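Local coordinates for protein antistasin (Haementeria officinalis, PDB 1SKZ) that inhibits the blood coagulation protease factor Xa, presenting a reactive-site loop within a highly disulfide-bonded fold, at the interface of chains A and B. Sequence-based numbering; all coordinates share one arbitrary frame. Chains: chain A/B, Antistasin.

The interface of chains A and B. Residues chain A 45-46; chain B 35, 53.
A:Arg45 and A:Tyr46 follow each other in a loop, the arginine with roughly helical backbone angles and the tyrosine with psi close to zero, facing the extended backbone of B:Val35 and B:Cys53, the first in a loop and the second a one-residue strand. The side chains of A:Arg45 and B:Val35 project towards one another across the interface. A chi1 of 59° sets CG of A:Arg45 over its own backbone, flanked by N and C, and a bend at chi3 (80°) turns the guanidinium so that one face is presented to the valine. The methyl CG1 of B:Val35 lies 3.5 Å above that plane, over its centre, and is 3.7 Å from CZ of A:Arg45. The other branch, CG2 of B:Val35, rests nearer the start of the head group, 3.7 Å from NE of A:Arg45 and 3.8 Å from its CD. Both methyls therefore rest on one face of the head group, an apolar contact made with the flat side of a charged group. Past the valine, NH2 of A:Arg45 comes within 3.8 Å of SG of B:Cys53, the sulfur of the disulfide with B:Cys37. A:Tyr46 adds a looser touch, its ring carbon CE2 being 4.1 Å from CG2 of B:Val35. With an alanine here instead of A:Arg45 the guanidinium is gone, and B:Val35 would probably be left without the flat surface its two methyls pack on. B:Val35 is the P1' residue, on the C-terminal side of the reactive bond, so this patch packs one copy against the partner's protease-binding loop. The two-fold pairing may be a feature of the crystal; as arranged, it partly covers the residue just after the scissile bond.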
loop_
_atom_site.group_PDB
_atom_site.type_symbol
_atom_site.label_atom_id
_atom_site.label_comp_id
_atom_site.label_asym_id
_atom_site.label_seq_id
_atom_site.Cartn_x
_atom_site.Cartn_y
_atom_site.Cartn_z
ATOM N N ARG A 45 -5.911 4.667 1.354
ATOM C CA ARG A 45 -7.288 5.153 1.518
ATOM C C ARG A 45 -7.453 6.549 0.888
ATOM O O ARG A 45 -8.590 7.011 0.709
ATOM C CB ARG A 45 -7.677 5.220 2.990
ATOM C CG ARG A 45 -6.800 6.132 3.844
ATOM C CD ARG A 45 -7.543 6.475 5.099
ATOM N NE ARG A 45 -7.485 5.415 6.104
ATOM C CZ ARG A 45 -8.324 5.302 7.124
ATOM N NH1 ARG A 45 -8.765 6.415 7.692
ATOM N NH2 ARG A 45 -8.271 4.215 7.898
ATOM N N TYR A 46 -6.330 7.241 0.635
ATOM C CA TYR A 46 -6.392 8.526 -0.074
ATOM C C TYR A 46 -6.246 8.405 -1.577
ATOM O O TYR A 46 -6.217 9.413 -2.251
ATOM C CB TYR A 46 -5.368 9.513 0.487
ATOM C CG TYR A 46 -5.802 10.086 1.848
ATOM C CD1 TYR A 46 -6.846 11.026 1.929
ATOM C CD2 TYR A 46 -5.239 9.610 3.048
ATOM C CE1 TYR A 46 -7.330 11.463 3.152
ATOM C CE2 TYR A 46 -5.721 10.052 4.292
ATOM C CZ TYR A 46 -6.780 10.978 4.332
ATOM O OH TYR A 46 -7.303 11.399 5.544
ATOM N N VAL B 35 -2.970 8.850 9.491
ATOM C CA VAL B 35 -3.987 7.904 9.938
ATOM C C VAL B 35 -3.469 7.050 11.116
ATOM O O VAL B 35 -2.315 6.593 11.097
ATOM C CB VAL B 35 -4.421 6.984 8.745
ATOM C CG1 VAL B 35 -5.321 5.842 9.206
ATOM C CG2 VAL B 35 -5.154 7.832 7.706
ATOM N N CYS B 53 -4.440 0.724 6.405
ATOM C CA CYS B 53 -4.295 -0.103 7.611
ATOM C C CYS B 53 -4.322 -1.617 7.353
ATOM O O CYS B 53 -5.032 -2.098 6.465
ATOM C CB CYS B 53 -5.371 0.258 8.618
ATOM S SG CYS B 53 -5.422 2.024 9.049
#